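Local coordinates for sulfate adenylyltransferase, adenylylsulfate kinase (Thiobacillus denitrificans, PDB 3CR8), which phosphorylates adenosine 5'-phosphosulfate with ATP to make 3'-phosphoadenylyl sulfate and carries a sulfurylase-like region that lacks ATP sulfurylase activity, at residues 55-60 and 130-135; 99-104 and 114-119; 166-171 and 193-198; 258-263 and 297-302. One frame throughout, in Å; residues are numbered along the deposited sequence.

Contact 1 of 4, residues 55-60 and 130-135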
# COMPACT_ATOMS: atom_id res chain seq x y z
N PRO A 55 -17.92 38.33 37.50
CA PRO A 55 -17.86 39.78 37.66
C PRO A 55 -16.54 40.36 38.23
O PRO A 55 -16.39 41.59 38.24
CB PRO A 55 -19.02 40.03 38.62
CG PRO A 55 -18.98 38.88 39.53
CD PRO A 55 -18.47 37.70 38.72
N LEU A 56 -15.63 39.50 38.69
CA LEU A 56 -14.38 39.96 39.30
C LEU A 56 -13.64 41.02 38.46
O LEU A 56 -13.64 40.99 37.22
CB LEU A 56 -13.44 38.81 39.64
CG LEU A 56 -13.88 37.73 40.62
CD1 LEU A 56 -12.65 37.30 41.42
CD2 LEU A 56 -14.99 38.19 41.55
N THR A 57 -13.00 41.94 39.16
CA THR A 57 -12.45 43.12 38.52
C THR A 57 -11.18 43.56 39.23
O THR A 57 -10.66 44.64 38.94
CB THR A 57 -13.52 44.24 38.43
OG1 THR A 57 -13.13 45.18 37.43
CG2 THR A 57 -13.70 44.95 39.77
N GLY A 58 -10.69 42.71 40.14
CA GLY A 58 -9.42 42.87 40.82
C GLY A 58 -9.16 41.64 41.67
O GLY A 58 -10.07 40.86 41.89
N PHE A 59 -7.93 41.48 42.15
CA PHE A 59 -7.58 40.37 43.01
C PHE A 59 -8.17 40.54 44.40
O PHE A 59 -8.14 41.64 44.97
CB PHE A 59 -6.06 40.19 43.10
CG PHE A 59 -5.44 39.84 41.79
CD1 PHE A 59 -4.75 40.78 41.07
CD2 PHE A 59 -5.58 38.58 41.26
CE1 PHE A 59 -4.19 40.46 39.85
CE2 PHE A 59 -5.02 38.25 40.04
CZ PHE A 59 -4.33 39.19 39.34
N MET A 60 -8.71 39.44 44.93
CA MET A 60 -9.37 39.44 46.23
C MET A 60 -8.46 39.78 47.39
O MET A 60 -7.24 39.66 47.32
CB MET A 60 -10.01 38.10 46.51
CG MET A 60 -11.28 37.87 45.78
SD MET A 60 -11.86 36.16 45.96
CE MET A 60 -13.27 36.22 44.85
N ALA A 130 -3.70 42.39 46.54
CA ALA A 130 -5.12 42.63 46.38
C ALA A 130 -5.36 44.02 45.83
O ALA A 130 -4.55 44.91 46.03
CB ALA A 130 -5.83 42.48 47.71
N GLY A 131 -6.47 44.20 45.14
CA GLY A 131 -6.86 45.51 44.66
C GLY A 131 -7.44 45.47 43.26
O GLY A 131 -7.30 44.47 42.55
N GLU A 132 -8.10 46.56 42.88
CA GLU A 132 -8.60 46.75 41.54
C GLU A 132 -7.46 46.75 40.53
O GLU A 132 -6.33 47.13 40.85
CB GLU A 132 -9.37 48.05 41.45
CG GLU A 132 -10.59 48.06 42.33
CD GLU A 132 -11.56 46.99 41.95
OE1 GLU A 132 -11.82 46.82 40.75
OE2 GLU A 132 -12.07 46.30 42.85
N VAL A 133 -7.75 46.32 39.32
CA VAL A 133 -6.71 46.20 38.31
C VAL A 133 -7.07 47.06 37.11
O VAL A 133 -8.23 47.11 36.73
CB VAL A 133 -6.53 44.73 37.87
CG1 VAL A 133 -5.56 44.64 36.71
CG2 VAL A 133 -6.04 43.90 39.03
N GLU A 134 -6.09 47.77 36.56
CA GLU A 134 -6.28 48.51 35.31
C GLU A 134 -5.25 48.01 34.32
O GLU A 134 -4.05 48.18 34.55
CB GLU A 134 -6.12 50.03 35.48
CG GLU A 134 -7.23 50.73 36.26
CD GLU A 134 -6.81 52.09 36.81
OE1 GLU A 134 -5.70 52.21 37.38
OE2 GLU A 134 -7.59 53.06 36.71
N GLY A 135 -5.73 47.42 33.24
CA GLY A 135 -4.86 46.81 32.25
C GLY A 135 -4.47 47.63 31.03
O GLY A 135 -5.28 48.36 30.46

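Contact 2 of 4, residues 99-104 and 114-119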
# COMPACT_ATOMS: atom_id res chain seq x y z
N GLY A 99 -3.15 51.17 48.90
CA GLY A 99 -3.08 52.53 48.41
C GLY A 99 -2.02 52.71 47.35
O GLY A 99 -2.27 53.27 46.32
N GLU A 100 -0.82 52.21 47.61
CA GLU A 100 0.23 52.29 46.62
C GLU A 100 -0.30 51.76 45.32
O GLU A 100 -1.19 50.96 45.30
CB GLU A 100 1.41 51.42 47.03
CG GLU A 100 1.97 51.68 48.39
CD GLU A 100 3.45 51.43 48.43
OE1 GLU A 100 4.15 51.96 47.59
OE2 GLU A 100 3.94 50.70 49.30
N ARG A 101 0.26 52.20 44.22
CA ARG A 101 -0.06 51.57 42.95
C ARG A 101 1.16 50.82 42.45
O ARG A 101 2.27 51.32 42.52
CB ARG A 101 -0.58 52.58 41.94
CG ARG A 101 -2.06 52.91 42.18
CD ARG A 101 -2.49 54.23 41.56
NE ARG A 101 -2.63 54.18 40.11
CZ ARG A 101 -3.75 53.87 39.48
NH1 ARG A 101 -4.84 53.54 40.16
NH2 ARG A 101 -3.80 53.88 38.15
N LEU A 102 0.93 49.60 41.99
CA LEU A 102 1.99 48.69 41.57
C LEU A 102 1.93 48.41 40.08
O LEU A 102 0.86 48.16 39.53
CB LEU A 102 1.84 47.37 42.31
CG LEU A 102 3.14 46.90 42.97
CD1 LEU A 102 2.95 45.54 43.58
CD2 LEU A 102 4.25 46.88 41.96
N ALA A 103 3.07 48.45 39.40
CA ALA A 103 3.09 48.07 38.01
C ALA A 103 3.22 46.56 37.91
O ALA A 103 4.16 45.97 38.43
CB ALA A 103 4.23 48.76 37.28
N LEU A 104 2.26 45.92 37.25
CA LEU A 104 2.34 44.48 37.00
C LEU A 104 2.92 44.19 35.62
O LEU A 104 2.45 44.73 34.62
CB LEU A 104 0.97 43.82 37.14
CG LEU A 104 0.28 44.09 38.48
CD1 LEU A 104 -1.12 43.60 38.46
CD2 LEU A 104 1.07 43.44 39.58
N ILE A 114 -1.62 48.16 36.00
CA ILE A 114 -1.32 48.63 37.35
C ILE A 114 -2.36 48.12 38.37
O ILE A 114 -3.59 48.23 38.17
CB ILE A 114 -1.00 50.18 37.45
CG1 ILE A 114 -2.26 51.02 37.48
CG2 ILE A 114 -0.10 50.66 36.32
CD1 ILE A 114 -3.01 50.97 38.80
N LEU A 115 -1.84 47.52 39.44
CA LEU A 115 -2.64 47.09 40.57
C LEU A 115 -2.71 48.21 41.60
O LEU A 115 -1.68 48.77 42.00
CB LEU A 115 -2.00 45.85 41.20
CG LEU A 115 -2.59 45.37 42.52
CD1 LEU A 115 -4.06 45.11 42.37
CD2 LEU A 115 -1.88 44.13 43.02
N THR A 116 -3.91 48.56 42.01
CA THR A 116 -4.10 49.54 43.05
C THR A 116 -4.29 48.76 44.37
O THR A 116 -5.34 48.17 44.59
CB THR A 116 -5.32 50.46 42.71
OG1 THR A 116 -5.30 50.80 41.31
CG2 THR A 116 -5.32 51.73 43.53
N LEU A 117 -3.27 48.74 45.23
CA LEU A 117 -3.27 47.88 46.41
C LEU A 117 -4.42 48.06 47.42
O LEU A 117 -4.57 49.13 48.02
CB LEU A 117 -1.92 47.98 47.13
CG LEU A 117 -0.77 47.37 46.35
CD1 LEU A 117 0.55 47.32 47.13
CD2 LEU A 117 -1.16 45.99 45.91
N SER A 118 -5.24 47.01 47.61
CA SER A 118 -6.25 46.92 48.68
C SER A 118 -5.65 46.36 49.96
O SER A 118 -5.92 46.86 51.05
CB SER A 118 -7.37 45.96 48.31
OG SER A 118 -8.31 46.52 47.43
N ASP A 119 -4.87 45.28 49.83
CA ASP A 119 -4.37 44.53 50.97
C ASP A 119 -3.07 43.87 50.57
O ASP A 119 -2.88 43.53 49.41
CB ASP A 119 -5.40 43.47 51.36
CG ASP A 119 -5.16 42.89 52.73
OD1 ASP A 119 -4.06 43.08 53.30
OD2 ASP A 119 -6.10 42.21 53.23

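Contact 3 of 4, residues 166-171 and 193-198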
# COMPACT_ATOMS: atom_id res chain seq x y z
N ILE A 166 -23.76 25.10 23.93
CA ILE A 166 -22.39 24.63 23.72
C ILE A 166 -21.83 23.86 24.91
O ILE A 166 -21.76 24.38 26.03
CB ILE A 166 -21.46 25.83 23.40
CG1 ILE A 166 -21.99 26.65 22.22
CG2 ILE A 166 -20.07 25.36 23.11
CD1 ILE A 166 -21.35 28.02 22.08
N ILE A 167 -21.45 22.60 24.65
CA ILE A 167 -20.64 21.83 25.58
C ILE A 167 -19.18 22.21 25.41
O ILE A 167 -18.66 22.29 24.29
CB ILE A 167 -20.73 20.33 25.30
CG1 ILE A 167 -22.11 19.96 24.81
CG2 ILE A 167 -20.35 19.50 26.53
CD1 ILE A 167 -22.27 18.48 24.68
N ALA A 168 -18.50 22.42 26.54
CA ALA A 168 -17.07 22.68 26.54
C ALA A 168 -16.34 21.50 27.14
O ALA A 168 -16.86 20.84 28.04
CB ALA A 168 -16.77 23.92 27.31
N TRP A 169 -15.15 21.24 26.61
CA TRP A 169 -14.27 20.22 27.13
C TRP A 169 -12.95 20.95 27.33
O TRP A 169 -12.32 21.41 26.36
CB TRP A 169 -14.16 19.07 26.12
CG TRP A 169 -13.14 18.06 26.45
CD1 TRP A 169 -11.80 18.10 26.17
CD2 TRP A 169 -13.36 16.82 27.12
NE1 TRP A 169 -11.18 16.97 26.64
CE2 TRP A 169 -12.12 16.18 27.23
CE3 TRP A 169 -14.49 16.20 27.63
CZ2 TRP A 169 -11.98 14.95 27.84
CZ3 TRP A 169 -14.34 14.98 28.24
CH2 TRP A 169 -13.10 14.36 28.33
N GLN A 170 -12.56 21.12 28.59
CA GLN A 170 -11.38 21.90 28.91
C GLN A 170 -10.17 21.03 29.15
O GLN A 170 -9.63 21.00 30.24
CB GLN A 170 -11.66 22.76 30.14
CG GLN A 170 -12.29 24.12 29.78
CD GLN A 170 -13.22 24.70 30.86
OE1 GLN A 170 -13.14 24.37 32.04
NE2 GLN A 170 -14.10 25.58 30.44
N ALA A 171 -9.74 20.34 28.10
CA ALA A 171 -8.71 19.30 28.20
C ALA A 171 -7.43 19.73 28.92
O ALA A 171 -6.99 20.87 28.78
CB ALA A 171 -8.39 18.76 26.84
N ASN A 193 -23.43 22.17 20.33
CA ASN A 193 -22.15 22.31 19.65
C ASN A 193 -21.01 22.02 20.63
O ASN A 193 -21.22 22.04 21.84
CB ASN A 193 -21.99 23.70 19.04
CG ASN A 193 -23.17 24.08 18.15
OD1 ASN A 193 -23.10 23.97 16.92
ND2 ASN A 193 -24.26 24.54 18.76
N LEU A 194 -19.82 21.72 20.12
CA LEU A 194 -18.74 21.27 20.97
C LEU A 194 -17.57 22.19 20.85
O LEU A 194 -17.16 22.56 19.74
CB LEU A 194 -18.29 19.86 20.57
CG LEU A 194 -17.09 19.33 21.33
CD1 LEU A 194 -17.47 19.12 22.77
CD2 LEU A 194 -16.58 18.04 20.70
N LEU A 195 -17.04 22.57 22.02
CA LEU A 195 -15.86 23.41 22.15
C LEU A 195 -14.70 22.63 22.79
O LEU A 195 -14.74 22.23 23.97
CB LEU A 195 -16.19 24.68 22.94
CG LEU A 195 -14.97 25.56 23.26
CD1 LEU A 195 -14.41 26.13 21.96
CD2 LEU A 195 -15.29 26.68 24.21
N LEU A 196 -13.65 22.38 22.01
CA LEU A 196 -12.45 21.78 22.57
C LEU A 196 -11.61 22.93 23.08
O LEU A 196 -11.17 23.80 22.30
CB LEU A 196 -11.70 21.03 21.47
CG LEU A 196 -12.54 19.93 20.81
CD1 LEU A 196 -11.85 19.35 19.59
CD2 LEU A 196 -12.84 18.83 21.82
N HIS A 197 -11.43 22.93 24.40
CA HIS A 197 -10.89 24.09 25.10
C HIS A 197 -9.73 23.67 25.98
O HIS A 197 -9.84 23.72 27.19
CB HIS A 197 -12.01 24.69 25.96
CG HIS A 197 -12.00 26.19 26.06
ND1 HIS A 197 -11.34 27.00 25.17
CD2 HIS A 197 -12.62 27.02 26.94
CE1 HIS A 197 -11.53 28.26 25.50
NE2 HIS A 197 -12.30 28.30 26.56
N PRO A 198 -8.61 23.22 25.39
CA PRO A 198 -7.50 22.66 26.20
C PRO A 198 -6.79 23.71 27.07
O PRO A 198 -6.41 24.78 26.56
CB PRO A 198 -6.52 22.14 25.14
CG PRO A 198 -7.23 22.19 23.85
CD PRO A 198 -8.29 23.24 23.96

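Contact 4 of 4, residues 258-263 and 297-302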
# COMPACT_ATOMS: atom_id res chain seq x y z
N CYS A 258 -20.12 28.99 27.15
CA CYS A 258 -20.59 27.62 27.22
C CYS A 258 -21.64 27.43 28.30
O CYS A 258 -21.52 27.98 29.39
CB CYS A 258 -19.41 26.70 27.50
SG CYS A 258 -18.13 27.03 26.40
N SER A 259 -22.65 26.63 27.99
CA SER A 259 -23.67 26.32 28.98
C SER A 259 -23.59 24.87 29.50
O SER A 259 -24.41 24.44 30.33
CB SER A 259 -25.07 26.64 28.43
OG SER A 259 -25.37 25.87 27.28
N LEU A 260 -22.62 24.11 28.99
CA LEU A 260 -22.37 22.76 29.47
C LEU A 260 -20.86 22.52 29.65
O LEU A 260 -20.03 23.07 28.93
CB LEU A 260 -22.99 21.73 28.52
CG LEU A 260 -24.52 21.76 28.44
CD1 LEU A 260 -24.99 22.48 27.19
CD2 LEU A 260 -25.10 20.35 28.50
N LEU A 261 -20.49 21.70 30.62
CA LEU A 261 -19.08 21.46 30.88
C LEU A 261 -18.87 19.97 31.15
O LEU A 261 -19.60 19.35 31.92
CB LEU A 261 -18.65 22.27 32.09
CG LEU A 261 -17.24 22.82 32.14
CD1 LEU A 261 -16.64 22.46 33.48
CD2 LEU A 261 -16.42 22.24 31.01
N ILE A 262 -17.89 19.37 30.50
CA ILE A 262 -17.62 17.99 30.77
C ILE A 262 -16.54 18.00 31.85
O ILE A 262 -15.69 18.86 31.84
CB ILE A 262 -17.16 17.27 29.52
CG1 ILE A 262 -18.33 17.13 28.56
CG2 ILE A 262 -16.66 15.92 29.88
CD1 ILE A 262 -17.94 16.60 27.22
N ALA A 263 -16.59 17.09 32.81
CA ALA A 263 -15.54 17.05 33.83
C ALA A 263 -15.14 15.60 34.08
O ALA A 263 -15.98 14.77 34.41
CB ALA A 263 -16.03 17.70 35.12
N GLY A 297 -26.11 28.38 36.04
CA GLY A 297 -26.60 28.23 34.68
C GLY A 297 -25.84 27.29 33.75
O GLY A 297 -26.12 27.23 32.55
N VAL A 298 -24.87 26.54 34.29
CA VAL A 298 -24.04 25.67 33.45
C VAL A 298 -24.16 24.22 33.88
O VAL A 298 -23.76 23.85 34.98
CB VAL A 298 -22.54 26.11 33.40
CG1 VAL A 298 -22.00 26.32 34.80
CG2 VAL A 298 -21.68 25.10 32.65
N ARG A 299 -24.72 23.39 33.01
CA ARG A 299 -24.89 21.98 33.32
C ARG A 299 -23.60 21.24 33.09
O ARG A 299 -23.03 21.29 32.01
CB ARG A 299 -25.98 21.36 32.46
CG ARG A 299 -26.68 20.21 33.18
CD ARG A 299 -27.32 19.22 32.23
NE ARG A 299 -28.16 19.88 31.24
CZ ARG A 299 -29.14 19.26 30.58
NH1 ARG A 299 -29.39 17.99 30.83
NH2 ARG A 299 -29.86 19.93 29.69
N LEU A 300 -23.12 20.55 34.11
CA LEU A 300 -21.88 19.82 33.93
C LEU A 300 -22.11 18.28 33.91
O LEU A 300 -22.62 17.68 34.85
CB LEU A 300 -20.80 20.30 34.92
CG LEU A 300 -21.00 20.02 36.39
CD1 LEU A 300 -20.17 20.96 37.18
CD2 LEU A 300 -22.44 20.22 36.76
N ILE A 301 -21.75 17.68 32.78
CA ILE A 301 -21.91 16.26 32.57
C ILE A 301 -20.61 15.58 32.90
O ILE A 301 -19.54 16.11 32.62
CB ILE A 301 -22.29 15.95 31.11
CG1 ILE A 301 -21.05 15.69 30.28
CG2 ILE A 301 -23.15 17.08 30.47
CD1 ILE A 301 -21.30 15.90 28.78
N ALA A 302 -20.69 14.40 33.50
CA ALA A 302 -19.50 13.72 33.96
C ALA A 302 -18.97 12.71 32.93
O ALA A 302 -19.72 12.16 32.10
CB ALA A 302 -19.74 13.06 35.27

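Contact 1 of 4, residues 55-60 and 130-135
In the PUA-like domain, a short strand at 58-59 pairs antiparallel with the end of the long strand 126-135, running at 170° to it over the touching residues. The best-formed bond is G131 N to F59 O at 3.1 Å; it is nearly straight and lies on a lone pair in the carbonyl plane. The return bond from F59 N to G131 O is weak, being bent to 124°. One step on, V133 N reaches T57 O over 3.4 Å, also weakly, so the pairing loosens toward the loop. Between these bonds G58 and E132 form a non-hydrogen-bonded pair, and their CA atoms come to 4.0 Å in the absence of a side chain on G58.

The apolar part lies on the F59 side. F59 has CG anti to its carbonyl carbon, which brings the ring beside V133, whose CG2 is likewise anti to the carbonyl carbon. CG2 of V133 meets F59 CD1 obliquely at 3.9 Å and touches G58 CA at 4.0 Å. Both side chains also pack on L45 of helix 39-50, which closes over this side. Turned the other way, E132 is more exposed: its chain bends at chi2 (-61°) and folds the carboxylate back across T57 without a hydrogen bond between them. M60 leaves the pairing and packs against C65 and V68 of helix 62-71.

A brief antiparallel bridge, with one firm bond and two weak ones, adds a very short strand to the mixed, curled sheet of the PUA-like domain.

Contact 2 of 4, residues 99-104 and 114-119
Strands 101-105 and 111-117 form a beta hairpin, and four backbone hydrogen bonds join these segments of it. L102 and L115 make the hydrogen-bonded pair: L102 N points almost straight (174°) at L115 O over 2.7 Å, and L115 N answers to L102 O at 2.8 Å. Beyond it, L117 N donates to E100 O at 3.0 Å, nearly along the C=O axis. G99 N then donates to L117 O, on a lone pair in the carbonyl plane.

The side-chain charges are met elsewhere. R101, bent at chi3 (74°), lies alongside T116 with its CG 3.7 Å from T116 CG2, and the I114 side chain crosses it obliquely. NH1 comes near T116 OG1, but the angle is too poor for a bond; the group is instead held by salt bridges from NE to E28 and from NH2 to E134. E100 likewise turns its carboxylate to R96, and OE2 also accepts from the N-H of R97. On the other face L104 CD1 rests on L115 CB at 3.7 Å.

The two strands are therefore joined by main-chain bonds and apolar contact, while the arginine's charge is probably neutralised by acids outside the hairpin.

Contact 3 of 4, residues 166-171 and 193-198
Strands 166-169 and 193-196 run parallel, 23° apart, and four bonds in alternation from I167 N to H197 N join them. All four donors lie nearly along the C=O axis, W169 N to L195 O being the most direct at 2.8 Å.

Relief on the face of I166, A168 and L195 is uneven, and L195 fills it. Its CB sits 3.9 Å from I166 CG2, the branch that lies anti to the backbone N. With CG also anti to N (chi1 174°), L195 directs CD2 over the small A168, 4.4 Å from its CB. The same methyl lies above one face of the H197 ring, offset toward the rim. H197 in turn runs alongside Q170, CB to CG at 3.9 Å, with Q170 NE2 at the ring edge; F256 meets this ring edge-to-face.

On the reverse face L194 CD1 reaches across to I167 CB at 4.3 Å, while W169 keeps only its stem near L195 and sends its indole off to M175 and C183. Past the strands, A171 CB and P198 CB abut at 4.2 Å. N193 ND2 hydrogen-bonds R165 O; its OD1 has a weak bond to Q531 of the second subunit, whose L535 packs on it.

With helix 177-189 as connection, this is a beta-alpha-beta crossover in a five-stranded parallel sheet of order 3-2-1-4-5, the Rossmann-like arrangement of the ATP-sulfurylase (HUP) fold.

Contact 4 of 4, residues 258-263 and 297-302
I262 holds CG1 anti to its carbonyl carbon (chi1 -71°), whereas I301 holds CG2 there and swings CG1 over (chi1 92°), so the two chains lie side by side and point the same way. They belong to the parallel pair 260-262 and 299-301 at one edge of the Rossmann-like sheet, with 299-301 the outermost strand within this chain. I301 CD1 lies against CG1 and CD1 of I262, the two CD1 atoms 3.8 Å apart, and F182 of helix 177-189 packs against both residues.

Four backbone bonds set the register. R299 N meets S259 O at 2.9 Å from above the carbonyl plane, while L261 N lies in the plane of R299 O. I301 N to L261 O and A263 N to I301 O complete the set.

On the face of V298, L261 and L300, L261 CB touches both V298 CG2 at 4.2 Å and L300 CB at 4.1 Å. V298 CG2 is anti to the backbone N, while L300 CG takes the crowded position between N and the carbonyl carbon (chi1 68°). Helix 244-256 covers this side, L246 touching L261 and L300. G297 ends helix 290-296 in a Schellman motif just before the strand.

On the opposite face L260 runs alongside R299, its CD2 4.1 Å from R299 NE.

The four contacts form two touching pairs in different domains. Contacts 1 and 2 share the mixed sheet of the PUA-like domain, contact 2 nested within the loop closed by contact 1; a probable bond runs from S118 N to A130 O. Contacts 3 and 4 share the parallel sheet through strands 166-169 and 260-262, where A168 N lies 2.9 Å from L260 O. Contact 3 is the most buried, contacts 1 and 2 are buried with one exposed residue each, and contact 4 is partly exposed. A salt bridge, R101 to E134, links contacts 1 and 2, whereas 3 and 4 pack mainly aliphatic side chains, with polar ones toward strand ends. Between the pairs, centres are 27 to 35 Å apart.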